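Local coordinates for protein (R)-specific enoyl-CoA hydratase (Aeromonas punctata, PDB 1IQ6) that catalyses the hydration of trans-2-enoyl-CoA with acyl chains of four to six carbons to the corresponding (3R)-3-hydroxyacyl-CoA, at residues K11-K16 with E93-V98; S60-L65 with T114-Q119; Q80-K85 with L123-E128. All coordinates share one frame; numbering follows the deposited sequence.

Contact 1. Residues K11-K16 with E93-V98; sequences KARLSK and EVTAEV
V98, R13 and K16 bury the most surface in this pairing of strand 11-16 with strand 93-98. V98 faces A12 in a hydrogen-bonded antiparallel pair. V98 N reaches A12 O at 2.9 Å, nearly along the C=O axis, and A12 N returns a bond to V98 O. The CG2 branch of V98 sits in the crowded position between backbone N and carbonyl carbon, and it touches A12 CB at 4.0 Å. R13 and E97 form the next, non-hydrogen-bonded pair. Their side chains run side by side on the same face as S15 and T95. The guanidinium and carboxylate are stacked, with planes 10° apart. R13 NH1 lies 3.3 Å from E97 OE1, which sits over the guanidinium face. This salt bridge therefore rests on charge alone, since no N-H points at the oxygen. A water in the guanidinium plane accepts from R13 NH1 at 2.6 Å and gives a weak bond to E97 OE2.

Within one subunit, strand 11-17 is an outermost strand of the antiparallel hot-dog sheet. On the face away from R13 and E97, L14, V94 and A96 pack on helix 55-68.

K16 pairs with V94 through two backbone bonds, K16 N to V94 O at 3.0 Å and V94 N to K16 O at 2.9 Å. Its fully extended side chain carries NZ to the second subunit, where it bonds L29 O and forms a salt bridge with E31.

Contact 2. Residues S60-L65 with T114-Q119; sequences SLFSGL and TRIFTQ
F62 of helix 60-65 lies flat over T114 of strand 114-117. The F62 torsion chi1 of -64° sets CG anti to the carbonyl carbon and beside the backbone N. This turns the ring from the helix toward the strand. T114 CB stands 3.4 Å from the F62 ring centroid and only 5° off the ring normal. The contact is a CH-pi interaction over the centre of the face.

T114 chi1 is 58°, so OG1 takes the crowded position between backbone N and carbonyl carbon. OG1 then lies over the same ring face, 3.5 Å from F62 CE1. Its polar partner is Q80 NE2 of strand 76-84, which hydrogen-bonds to it. CG2 is turned anti to the carbonyl carbon and comes near F62 CG.

The far end of the ring meets the backbone. F62 CZ is 3.4 Å from T114 C, and F62 CE2 is 3.5 Å from R115 N.

I116 closes in obliquely. Its two side-chain torsions have the same sense and similar size, a bend that brings CD1 back to the ring. I116 CD1 is 3.6 Å from F62 CE2. The same methyl touches L61 CB at 4.4 Å, so it bridges two helix residues.

This is the central helix of the hot-dog fold set against its sheet. The helix crosses the strand obliquely. The contact is buried, and dispersion and CH-pi forces hold it, while the one hydroxyl over the ring has its polar partner on another strand.

Contact 3. Residues Q80-K85 with L123-E128; sequences QSLSFK and LAVTGE
Strands 80-84 and 123-128 run antiparallel, with axes 4.7 Å apart at closest approach and 153° between their directions. S83 and T126 form a hydrogen-bonded pair. S83 N meets T126 O nearly along the C=O axis, and T126 N bonds back to S83 O in the carbonyl plane. F84 and V125 make the next, non-hydrogen-bonded pair. K85 N then bonds A124 O at 2.8 Å, from above the carbonyl plane. On its other side strand 123-128 carries a classic beta bulge, with A124 and V125 set against the single residue I116 of strand 109-117. At the end away from K85, S81 N bonds E128 O at 2.9 Å.

S81 gives E128 a second grip. With chi1 at 63°, its OG sits between backbone N and carbonyl carbon and accepts from E128 N at 2.8 Å. The same N-H makes only a weak bond to S81 O. A water joins S81 OG to E128 OE1, and another joins S83 OG to T126 O.

G127 CA makes a C-H...O contact with S81 O at 3.2 Å, which brings the two backbones close here. Q80 folds back at chi2, 72°, so that NE2 bonds S81 O at 2.9 Å. Q80 OE1 bonds Y77 OH, which fixes the amide from its other end.

On the helix side, V125 splits its branches. CG1 meets L82 CD2 at 4.0 Å, and CG2 meets F84 CD2 at 3.9 Å. F84 and V125 lie side by side and point the same way.

Residues 80-83 also pair with a strand of the second subunit, so the sheet continues across the dimer, as in other hot-dog dimers. By similarity, F84 belongs to the (3R)-3-hydroxyacyl-CoA binding site.

In the fold
From the N terminus, strand 11-17 comes first, and contact 1 closes the longest loop by pairing it with strand 93-103. Helix 55-68 lies inside that loop, and contact 2 takes it forward to strand 109-117. Strand 76-84 follows, and contact 3 joins it to strand 123-132. No contact nests in another: each pair crosses along the chain. Contacts 1 and 2 touch where strands 93-103 and 109-117 are neighbours, and contacts 2 and 3 touch where 109-117 adjoins 123-132. Contacts 1 and 3 do not touch. They hold the two outermost strands of this chain's sheet, while contact 2 sets the helix against its middle.

Contact 1. Residues K11-K16 with E93-V98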
ATOM      1  N   LYS B  11       2.491 -15.504  14.618  1.00 15.02           N
ATOM      2  CA  LYS B  11       1.865 -15.196  13.341  1.00 16.12           C
ATOM      3  C   LYS B  11       0.388 -14.864  13.459  1.00 13.97           C
ATOM      4  O   LYS B  11      -0.252 -15.140  14.471  1.00 15.82           O
ATOM      5  CB  LYS B  11       2.054 -16.368  12.379  1.00 18.58           C
ATOM      6  CG  LYS B  11       1.545 -17.696  12.901  1.00 22.06           C
ATOM      7  CD  LYS B  11       1.867 -18.826  11.928  1.00 24.62           C
ATOM      8  CE  LYS B  11       1.438 -20.180  12.477  1.00 27.58           C
ATOM      9  NZ  LYS B  11      -0.030 -20.269  12.711  1.00 30.68           N
ATOM     10  N   ALA B  12      -0.143 -14.258  12.405  1.00 14.87           N
ATOM     11  CA  ALA B  12      -1.545 -13.879  12.358  1.00 13.33           C
ATOM     12  C   ALA B  12      -1.974 -13.869  10.906  1.00 12.67           C
ATOM     13  O   ALA B  12      -1.160 -13.658  10.005  1.00 12.87           O
ATOM     14  CB  ALA B  12      -1.745 -12.498  12.966  1.00 13.20           C
ATOM     15  N   ARG B  13      -3.260 -14.090  10.674  1.00 13.48           N
ATOM     16  CA  ARG B  13      -3.767 -14.098   9.316  1.00 12.65           C
ATOM     17  C   ARG B  13      -5.234 -13.707   9.272  1.00 13.74           C
ATOM     18  O   ARG B  13      -5.918 -13.680  10.293  1.00 14.65           O
ATOM     19  CB  ARG B  13      -3.596 -15.485   8.682  1.00 14.95           C
ATOM     20  CG  ARG B  13      -4.423 -16.582   9.347  1.00 16.42           C
ATOM     21  CD  ARG B  13      -4.563 -17.812   8.451  1.00 18.81           C
ATOM     22  NE  ARG B  13      -3.300 -18.507   8.221  1.00 19.91           N
ATOM     23  CZ  ARG B  13      -3.186 -19.620   7.502  1.00 21.32           C
ATOM     24  NH1 ARG B  13      -2.000 -20.193   7.344  1.00 22.99           N
ATOM     25  NH2 ARG B  13      -4.259 -20.158   6.935  1.00 22.65           N
ATOM     26  N   LEU B  14      -5.696 -13.375   8.075  1.00 12.93           N
ATOM     27  CA  LEU B  14      -7.093 -13.033   7.857  1.00 14.19           C
ATOM     28  C   LEU B  14      -7.375 -13.290   6.386  1.00 13.79           C
ATOM     29  O   LEU B  14      -6.457 -13.357   5.568  1.00 14.34           O
ATOM     30  CB  LEU B  14      -7.385 -11.567   8.224  1.00 15.87           C
ATOM     31  CG  LEU B  14      -6.744 -10.395   7.470  1.00 16.51           C
ATOM     32  CD1 LEU B  14      -7.312 -10.277   6.060  1.00 17.27           C
ATOM     33  CD2 LEU B  14      -7.027  -9.113   8.242  1.00 18.06           C
ATOM     34  N   SER B  15      -8.645 -13.468   6.051  1.00 14.73           N
ATOM     35  CA  SER B  15      -9.024 -13.702   4.672  1.00 15.02           C
ATOM     36  C   SER B  15     -10.058 -12.662   4.294  1.00 15.21           C
ATOM     37  O   SER B  15     -10.802 -12.172   5.146  1.00 15.99           O
ATOM     38  CB  SER B  15      -9.602 -15.108   4.495  1.00 15.95           C
ATOM     39  OG  SER B  15      -8.611 -16.093   4.739  1.00 20.73           O
ATOM     40  N   LYS B  16     -10.097 -12.321   3.014  1.00 13.65           N
ATOM     41  CA  LYS B  16     -11.045 -11.328   2.548  1.00 14.09           C
ATOM     42  C   LYS B  16     -11.261 -11.416   1.052  1.00 13.59           C
ATOM     43  O   LYS B  16     -10.373 -11.825   0.314  1.00 13.47           O
ATOM     44  CB  LYS B  16     -10.545  -9.928   2.905  1.00 15.44           C
ATOM     45  CG  LYS B  16     -11.520  -8.838   2.531  1.00 16.30           C
ATOM     46  CD  LYS B  16     -11.142  -7.512   3.154  1.00 14.49           C
ATOM     47  CE  LYS B  16     -12.213  -6.480   2.859  1.00 13.80           C
ATOM     48  NZ  LYS B  16     -11.996  -5.217   3.606  1.00 13.64           N
ATOM     49  N   GLU B  93     -11.223 -14.741  -3.141  1.00 15.46           N
ATOM     50  CA  GLU B  93     -10.745 -14.552  -1.779  1.00 16.23           C
ATOM     51  C   GLU B  93      -9.224 -14.643  -1.721  1.00 15.16           C
ATOM     52  O   GLU B  93      -8.596 -15.285  -2.561  1.00 15.85           O
ATOM     53  CB  GLU B  93     -11.365 -15.615  -0.864  1.00 18.18           C
ATOM     54  CG  GLU B  93     -10.853 -15.609   0.567  1.00 22.53           C
ATOM     55  CD  GLU B  93     -11.481 -16.704   1.412  1.00 25.50           C
ATOM     56  OE1 GLU B  93     -12.551 -16.466   2.011  1.00 28.67           O
ATOM     57  OE2 GLU B  93     -10.907 -17.812   1.464  1.00 28.40           O
ATOM     58  N   VAL B  94      -8.641 -13.953  -0.746  1.00 13.74           N
ATOM     59  CA  VAL B  94      -7.202 -14.004  -0.520  1.00 13.62           C
ATOM     60  C   VAL B  94      -6.983 -14.176   0.974  1.00 13.83           C
ATOM     61  O   VAL B  94      -7.887 -13.946   1.782  1.00 13.81           O
ATOM     62  CB  VAL B  94      -6.469 -12.708  -0.947  1.00 13.26           C
ATOM     63  CG1 VAL B  94      -6.676 -12.461  -2.427  1.00 15.55           C
ATOM     64  CG2 VAL B  94      -6.943 -11.528  -0.111  1.00 14.46           C
ATOM     65  N   THR B  95      -5.778 -14.594   1.335  1.00 12.48           N
ATOM     66  CA  THR B  95      -5.421 -14.759   2.734  1.00 12.74           C
ATOM     67  C   THR B  95      -4.146 -13.950   2.966  1.00 11.76           C
ATOM     68  O   THR B  95      -3.164 -14.112   2.240  1.00 12.64           O
ATOM     69  CB  THR B  95      -5.169 -16.242   3.082  1.00 13.84           C
ATOM     70  OG1 THR B  95      -6.371 -16.995   2.859  1.00 17.02           O
ATOM     71  CG2 THR B  95      -4.759 -16.387   4.547  1.00 13.56           C
ATOM     72  N   ALA B  96      -4.191 -13.053   3.945  1.00 11.97           N
ATOM     73  CA  ALA B  96      -3.041 -12.223   4.289  1.00 11.36           C
ATOM     74  C   ALA B  96      -2.413 -12.874   5.515  1.00 11.54           C
ATOM     75  O   ALA B  96      -3.124 -13.273   6.440  1.00 12.51           O
ATOM     76  CB  ALA B  96      -3.489 -10.802   4.604  1.00 13.31           C
ATOM     77  N   GLU B  97      -1.088 -12.985   5.516  1.00 10.43           N
ATOM     78  CA  GLU B  97      -0.378 -13.622   6.626  1.00 10.97           C
ATOM     79  C   GLU B  97       0.853 -12.824   7.030  1.00 10.74           C
ATOM     80  O   GLU B  97       1.623 -12.394   6.172  1.00 12.18           O
ATOM     81  CB  GLU B  97       0.064 -15.038   6.218  1.00 11.45           C
ATOM     82  CG  GLU B  97      -1.084 -15.955   5.808  1.00 14.77           C
ATOM     83  CD  GLU B  97      -0.636 -17.321   5.301  1.00 17.40           C
ATOM     84  OE1 GLU B  97      -1.507 -18.083   4.821  1.00 19.61           O
ATOM     85  OE2 GLU B  97       0.571 -17.642   5.379  1.00 17.63           O
ATOM     86  N   VAL B  98       1.026 -12.617   8.335  1.00 10.74           N
ATOM     87  CA  VAL B  98       2.201 -11.920   8.843  1.00 11.39           C
ATOM     88  C   VAL B  98       2.836 -12.797   9.912  1.00 12.12           C
ATOM     89  O   VAL B  98       2.151 -13.567  10.590  1.00 12.24           O
ATOM     90  CB  VAL B  98       1.871 -10.522   9.455  1.00 11.35           C
ATOM     91  CG1 VAL B  98       1.173  -9.646   8.411  1.00 11.90           C
ATOM     92  CG2 VAL B  98       1.034 -10.666  10.721  1.00 12.09           C
TER
HETATM   93  O   HOH W   1       0.464 -19.884   8.020  1.00 35.57           O

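Contact 2. Residues S60-L65 with T114-Q119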
ATOM      1  N   SER B  60      -2.687  -3.532   1.322  1.00 12.17           N
ATOM      2  CA  SER B  60      -3.263  -2.768   2.423  1.00 12.77           C
ATOM      3  C   SER B  60      -3.745  -3.653   3.573  1.00 13.40           C
ATOM      4  O   SER B  60      -3.875  -3.187   4.706  1.00 12.90           O
ATOM      5  CB  SER B  60      -4.408  -1.892   1.910  1.00 15.69           C
ATOM      6  OG  SER B  60      -3.911  -0.895   1.027  1.00 17.71           O
ATOM      7  N   LEU B  61      -4.001  -4.929   3.291  1.00 12.97           N
ATOM      8  CA  LEU B  61      -4.451  -5.847   4.333  1.00 13.59           C
ATOM      9  C   LEU B  61      -3.387  -6.033   5.408  1.00 14.45           C
ATOM     10  O   LEU B  61      -3.703  -6.372   6.547  1.00 15.41           O
ATOM     11  CB  LEU B  61      -4.823  -7.207   3.735  1.00 14.00           C
ATOM     12  CG  LEU B  61      -6.120  -7.217   2.919  1.00 14.82           C
ATOM     13  CD1 LEU B  61      -6.360  -8.605   2.356  1.00 14.61           C
ATOM     14  CD2 LEU B  61      -7.294  -6.791   3.803  1.00 15.54           C
ATOM     15  N   PHE B  62      -2.123  -5.820   5.053  1.00 13.08           N
ATOM     16  CA  PHE B  62      -1.057  -5.964   6.044  1.00 13.51           C
ATOM     17  C   PHE B  62      -1.257  -4.930   7.147  1.00 14.59           C
ATOM     18  O   PHE B  62      -1.031  -5.214   8.320  1.00 15.30           O
ATOM     19  CB  PHE B  62       0.317  -5.768   5.396  1.00 11.28           C
ATOM     20  CG  PHE B  62       0.662  -6.807   4.353  1.00 11.41           C
ATOM     21  CD1 PHE B  62       1.484  -6.475   3.279  1.00 11.25           C
ATOM     22  CD2 PHE B  62       0.175  -8.110   4.443  1.00 11.48           C
ATOM     23  CE1 PHE B  62       1.815  -7.417   2.303  1.00 11.60           C
ATOM     24  CE2 PHE B  62       0.498  -9.067   3.474  1.00 11.42           C
ATOM     25  CZ  PHE B  62       1.319  -8.724   2.400  1.00 12.22           C
ATOM     26  N   SER B  63      -1.694  -3.733   6.765  1.00 14.42           N
ATOM     27  CA  SER B  63      -1.923  -2.662   7.729  1.00 15.77           C
ATOM     28  C   SER B  63      -2.955  -3.125   8.756  1.00 15.49           C
ATOM     29  O   SER B  63      -2.815  -2.864   9.950  1.00 16.70           O
ATOM     30  CB  SER B  63      -2.411  -1.397   7.013  1.00 17.01           C
ATOM     31  OG  SER B  63      -2.195  -0.242   7.809  1.00 19.11           O
ATOM     32  N   GLY B  64      -3.981  -3.826   8.281  1.00 16.43           N
ATOM     33  CA  GLY B  64      -5.012  -4.328   9.170  1.00 16.49           C
ATOM     34  C   GLY B  64      -4.480  -5.354  10.158  1.00 16.30           C
ATOM     35  O   GLY B  64      -4.770  -5.286  11.350  1.00 17.76           O
ATOM     36  N   LEU B  65      -3.705  -6.314   9.668  1.00 16.36           N
ATOM     37  CA  LEU B  65      -3.148  -7.334  10.548  1.00 15.75           C
ATOM     38  C   LEU B  65      -2.139  -6.748  11.530  1.00 16.37           C
ATOM     39  O   LEU B  65      -2.161  -7.063  12.723  1.00 16.59           O
ATOM     40  CB  LEU B  65      -2.474  -8.436   9.728  1.00 16.99           C
ATOM     41  CG  LEU B  65      -3.420  -9.458   9.100  1.00 17.29           C
ATOM     42  CD1 LEU B  65      -2.633 -10.413   8.210  1.00 18.81           C
ATOM     43  CD2 LEU B  65      -4.143 -10.218  10.205  1.00 17.07           C
ATOM     44  N   THR B 114       5.442 -10.490   5.363  1.00 10.70           N
ATOM     45  CA  THR B 114       4.055 -10.221   4.992  1.00 10.74           C
ATOM     46  C   THR B 114       3.737 -10.849   3.641  1.00 11.30           C
ATOM     47  O   THR B 114       4.365 -10.519   2.636  1.00 11.65           O
ATOM     48  CB  THR B 114       3.834  -8.704   4.926  1.00 10.61           C
ATOM     49  OG1 THR B 114       4.748  -8.132   3.981  1.00 11.35           O
ATOM     50  CG2 THR B 114       4.095  -8.076   6.291  1.00 12.70           C
ATOM     51  N   ARG B 115       2.754 -11.745   3.623  1.00 11.18           N
ATOM     52  CA  ARG B 115       2.379 -12.442   2.399  1.00 10.69           C
ATOM     53  C   ARG B 115       0.887 -12.480   2.121  1.00 10.38           C
ATOM     54  O   ARG B 115       0.076 -12.523   3.041  1.00 11.03           O
ATOM     55  CB  ARG B 115       2.901 -13.882   2.456  1.00 11.96           C
ATOM     56  CG  ARG B 115       4.406 -13.935   2.561  1.00 14.22           C
ATOM     57  CD  ARG B 115       4.975 -15.333   2.653  1.00 20.16           C
ATOM     58  NE  ARG B 115       6.429 -15.243   2.557  1.00 24.28           N
ATOM     59  CZ  ARG B 115       7.280 -16.214   2.866  1.00 26.42           C
ATOM     60  NH1 ARG B 115       8.584 -16.009   2.732  1.00 25.08           N
ATOM     61  NH2 ARG B 115       6.837 -17.377   3.315  1.00 26.09           N
ATOM     62  N   ILE B 116       0.541 -12.440   0.836  1.00 10.73           N
ATOM     63  CA  ILE B 116      -0.847 -12.542   0.397  1.00 11.20           C
ATOM     64  C   ILE B 116      -0.894 -13.781  -0.490  1.00 10.37           C
ATOM     65  O   ILE B 116      -0.102 -13.908  -1.430  1.00 11.14           O
ATOM     66  CB  ILE B 116      -1.296 -11.344  -0.476  1.00 10.11           C
ATOM     67  CG1 ILE B 116      -1.249 -10.033   0.314  1.00 13.43           C
ATOM     68  CG2 ILE B 116      -2.718 -11.599  -1.002  1.00 12.56           C
ATOM     69  CD1 ILE B 116      -2.272  -9.944   1.434  1.00 14.17           C
ATOM     70  N   PHE B 117      -1.806 -14.698  -0.179  1.00 10.40           N
ATOM     71  CA  PHE B 117      -1.974 -15.911  -0.972  1.00 11.12           C
ATOM     72  C   PHE B 117      -3.315 -15.869  -1.691  1.00 11.68           C
ATOM     73  O   PHE B 117      -4.305 -15.383  -1.147  1.00 11.72           O
ATOM     74  CB  PHE B 117      -1.925 -17.170  -0.096  1.00 12.28           C
ATOM     75  CG  PHE B 117      -0.546 -17.551   0.344  1.00 12.38           C
ATOM     76  CD1 PHE B 117      -0.015 -17.043   1.523  1.00 12.23           C
ATOM     77  CD2 PHE B 117       0.238 -18.393  -0.441  1.00 13.65           C
ATOM     78  CE1 PHE B 117       1.285 -17.368   1.919  1.00 11.39           C
ATOM     79  CE2 PHE B 117       1.541 -18.722  -0.050  1.00 13.15           C
ATOM     80  CZ  PHE B 117       2.059 -18.203   1.133  1.00 13.65           C
ATOM     81  N   THR B 118      -3.332 -16.386  -2.912  1.00 12.55           N
ATOM     82  CA  THR B 118      -4.551 -16.426  -3.704  1.00 13.53           C
ATOM     83  C   THR B 118      -5.489 -17.474  -3.134  1.00 14.69           C
ATOM     84  O   THR B 118      -5.136 -18.228  -2.228  1.00 15.42           O
ATOM     85  CB  THR B 118      -4.265 -16.823  -5.152  1.00 12.50           C
ATOM     86  OG1 THR B 118      -3.763 -18.169  -5.179  1.00 14.52           O
ATOM     87  CG2 THR B 118      -3.243 -15.883  -5.775  1.00 14.86           C
ATOM     88  N   GLN B 119      -6.690 -17.518  -3.690  1.00 15.46           N
ATOM     89  CA  GLN B 119      -7.697 -18.475  -3.275  1.00 18.52           C
ATOM     90  C   GLN B 119      -7.172 -19.892  -3.518  1.00 18.08           C
ATOM     91  O   GLN B 119      -7.499 -20.820  -2.778  1.00 21.05           O
ATOM     92  CB  GLN B 119      -8.969 -18.220  -4.084  1.00 19.69           C
ATOM     93  CG  GLN B 119     -10.170 -19.034  -3.691  1.00 23.29           C
ATOM     94  CD  GLN B 119     -11.417 -18.521  -4.373  1.00 24.70           C
ATOM     95  OE1 GLN B 119     -11.851 -17.397  -4.123  1.00 22.13           O
ATOM     96  NE2 GLN B 119     -11.996 -19.335  -5.250  1.00 26.35           N
TER

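Contact 3. Residues Q80-K85 with L123-E128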
ATOM      1  N   GLN B  80       7.640  -0.864   4.559  1.00 12.75           N
ATOM      2  CA  GLN B  80       6.991  -2.018   3.948  1.00 10.77           C
ATOM      3  C   GLN B  80       7.557  -2.247   2.560  1.00 12.40           C
ATOM      4  O   GLN B  80       7.574  -1.332   1.736  1.00 14.40           O
ATOM      5  CB  GLN B  80       5.476  -1.802   3.844  1.00 11.51           C
ATOM      6  CG  GLN B  80       4.727  -2.927   3.118  1.00 10.54           C
ATOM      7  CD  GLN B  80       4.626  -4.210   3.936  1.00 10.10           C
ATOM      8  OE1 GLN B  80       4.036  -4.226   5.018  1.00 12.45           O
ATOM      9  NE2 GLN B  80       5.195  -5.293   3.412  1.00 10.92           N
ATOM     10  N   SER B  81       8.051  -3.455   2.308  1.00 11.74           N
ATOM     11  CA  SER B  81       8.571  -3.800   0.989  1.00 11.95           C
ATOM     12  C   SER B  81       7.524  -4.711   0.357  1.00 11.34           C
ATOM     13  O   SER B  81       6.904  -5.528   1.047  1.00 11.60           O
ATOM     14  CB  SER B  81       9.919  -4.524   1.095  1.00 13.50           C
ATOM     15  OG  SER B  81       9.800  -5.758   1.775  1.00 14.15           O
ATOM     16  N   LEU B  82       7.313  -4.559  -0.945  1.00 11.03           N
ATOM     17  CA  LEU B  82       6.315  -5.350  -1.654  1.00 11.11           C
ATOM     18  C   LEU B  82       6.795  -5.832  -3.009  1.00  9.88           C
ATOM     19  O   LEU B  82       7.376  -5.076  -3.777  1.00 12.01           O
ATOM     20  CB  LEU B  82       5.049  -4.516  -1.871  1.00 11.50           C
ATOM     21  CG  LEU B  82       4.376  -3.953  -0.623  1.00 10.40           C
ATOM     22  CD1 LEU B  82       3.444  -2.812  -1.020  1.00 10.62           C
ATOM     23  CD2 LEU B  82       3.623  -5.046   0.107  1.00 11.54           C
ATOM     24  N   SER B  83       6.543  -7.104  -3.296  1.00  9.55           N
ATOM     25  CA  SER B  83       6.878  -7.690  -4.580  1.00 10.97           C
ATOM     26  C   SER B  83       5.587  -8.382  -5.017  1.00 11.02           C
ATOM     27  O   SER B  83       5.036  -9.199  -4.277  1.00 12.17           O
ATOM     28  CB  SER B  83       8.018  -8.697  -4.441  1.00 13.67           C
ATOM     29  OG  SER B  83       9.222  -8.041  -4.073  1.00 20.26           O
ATOM     30  N   PHE B  84       5.103  -8.032  -6.206  1.00 10.37           N
ATOM     31  CA  PHE B  84       3.861  -8.582  -6.736  1.00 10.79           C
ATOM     32  C   PHE B  84       4.183  -9.724  -7.690  1.00 11.77           C
ATOM     33  O   PHE B  84       4.845  -9.532  -8.708  1.00 13.39           O
ATOM     34  CB  PHE B  84       3.076  -7.453  -7.408  1.00 11.14           C
ATOM     35  CG  PHE B  84       2.838  -6.278  -6.498  1.00  9.39           C
ATOM     36  CD1 PHE B  84       3.704  -5.185  -6.497  1.00 12.33           C
ATOM     37  CD2 PHE B  84       1.773  -6.289  -5.598  1.00 10.88           C
ATOM     38  CE1 PHE B  84       3.512  -4.117  -5.611  1.00 12.28           C
ATOM     39  CE2 PHE B  84       1.576  -5.227  -4.708  1.00 10.94           C
ATOM     40  CZ  PHE B  84       2.447  -4.140  -4.717  1.00 12.34           C
ATOM     41  N   LYS B  85       3.703 -10.916  -7.347  1.00 11.32           N
ATOM     42  CA  LYS B  85       4.015 -12.118  -8.115  1.00 12.67           C
ATOM     43  C   LYS B  85       2.913 -12.727  -8.973  1.00 12.88           C
ATOM     44  O   LYS B  85       3.178 -13.220 -10.072  1.00 15.34           O
ATOM     45  CB  LYS B  85       4.544 -13.187  -7.155  1.00 13.96           C
ATOM     46  CG  LYS B  85       5.698 -12.726  -6.267  1.00 15.52           C
ATOM     47  CD  LYS B  85       6.876 -12.249  -7.108  1.00 17.85           C
ATOM     48  CE  LYS B  85       8.084 -11.899  -6.252  1.00 20.81           C
ATOM     49  NZ  LYS B  85       9.215 -11.413  -7.092  1.00 22.64           N
ATOM     50  N   LEU B 123       1.339 -17.762  -3.925  1.00 10.70           N
ATOM     51  CA  LEU B 123       1.840 -16.476  -3.455  1.00 11.02           C
ATOM     52  C   LEU B 123       1.579 -15.353  -4.449  1.00 10.48           C
ATOM     53  O   LEU B 123       2.074 -15.386  -5.573  1.00 11.69           O
ATOM     54  CB  LEU B 123       3.340 -16.578  -3.180  1.00 11.19           C
ATOM     55  CG  LEU B 123       3.976 -15.391  -2.450  1.00 10.64           C
ATOM     56  CD1 LEU B 123       3.351 -15.226  -1.074  1.00 11.37           C
ATOM     57  CD2 LEU B 123       5.478 -15.623  -2.325  1.00 11.83           C
ATOM     58  N   ALA B 124       0.809 -14.354  -4.023  1.00  9.60           N
ATOM     59  CA  ALA B 124       0.480 -13.219  -4.885  1.00 11.16           C
ATOM     60  C   ALA B 124       1.310 -11.980  -4.554  1.00  9.78           C
ATOM     61  O   ALA B 124       1.700 -11.227  -5.452  1.00 11.89           O
ATOM     62  CB  ALA B 124      -1.003 -12.898  -4.766  1.00 10.82           C
ATOM     63  N   VAL B 125       1.574 -11.771  -3.267  1.00 10.49           N
ATOM     64  CA  VAL B 125       2.354 -10.624  -2.808  1.00 10.72           C
ATOM     65  C   VAL B 125       3.230 -11.064  -1.648  1.00 10.59           C
ATOM     66  O   VAL B 125       2.788 -11.809  -0.779  1.00 10.30           O
ATOM     67  CB  VAL B 125       1.440  -9.480  -2.302  1.00 10.82           C
ATOM     68  CG1 VAL B 125       2.282  -8.252  -1.953  1.00 13.48           C
ATOM     69  CG2 VAL B 125       0.389  -9.142  -3.352  1.00 12.01           C
ATOM     70  N   THR B 126       4.478 -10.612  -1.642  1.00 10.22           N
ATOM     71  CA  THR B 126       5.375 -10.953  -0.547  1.00 11.44           C
ATOM     72  C   THR B 126       6.275  -9.769  -0.228  1.00 11.40           C
ATOM     73  O   THR B 126       6.496  -8.897  -1.063  1.00 13.86           O
ATOM     74  CB  THR B 126       6.227 -12.201  -0.874  1.00 12.31           C
ATOM     75  OG1 THR B 126       6.942 -12.600   0.303  1.00 14.17           O
ATOM     76  CG2 THR B 126       7.212 -11.914  -2.002  1.00 15.11           C
ATOM     77  N   GLY B 127       6.775  -9.732   0.996  1.00 10.89           N
ATOM     78  CA  GLY B 127       7.640  -8.639   1.391  1.00 11.58           C
ATOM     79  C   GLY B 127       7.829  -8.649   2.887  1.00 10.42           C
ATOM     80  O   GLY B 127       7.557  -9.655   3.547  1.00 11.24           O
ATOM     81  N   GLU B 128       8.293  -7.523   3.420  1.00 11.57           N
ATOM     82  CA  GLU B 128       8.535  -7.392   4.849  1.00 12.74           C
ATOM     83  C   GLU B 128       8.085  -6.044   5.389  1.00 11.28           C
ATOM     84  O   GLU B 128       8.241  -5.012   4.733  1.00 13.02           O
ATOM     85  CB  GLU B 128      10.027  -7.541   5.151  1.00 15.28           C
ATOM     86  CG  GLU B 128      10.624  -8.902   4.902  1.00 18.93           C
ATOM     87  CD  GLU B 128      12.120  -8.902   5.154  1.00 21.68           C
ATOM     88  OE1 GLU B 128      12.846  -8.224   4.400  1.00 24.33           O
ATOM     89  OE2 GLU B 128      12.566  -9.566   6.111  1.00 23.72           O
TER
HETATM   90  O   HOH W   2      12.319  -7.008   2.011  1.00 22.97           O
HETATM   91  O   HOH W   3       9.270  -7.612  -1.341  1.00 25.95           O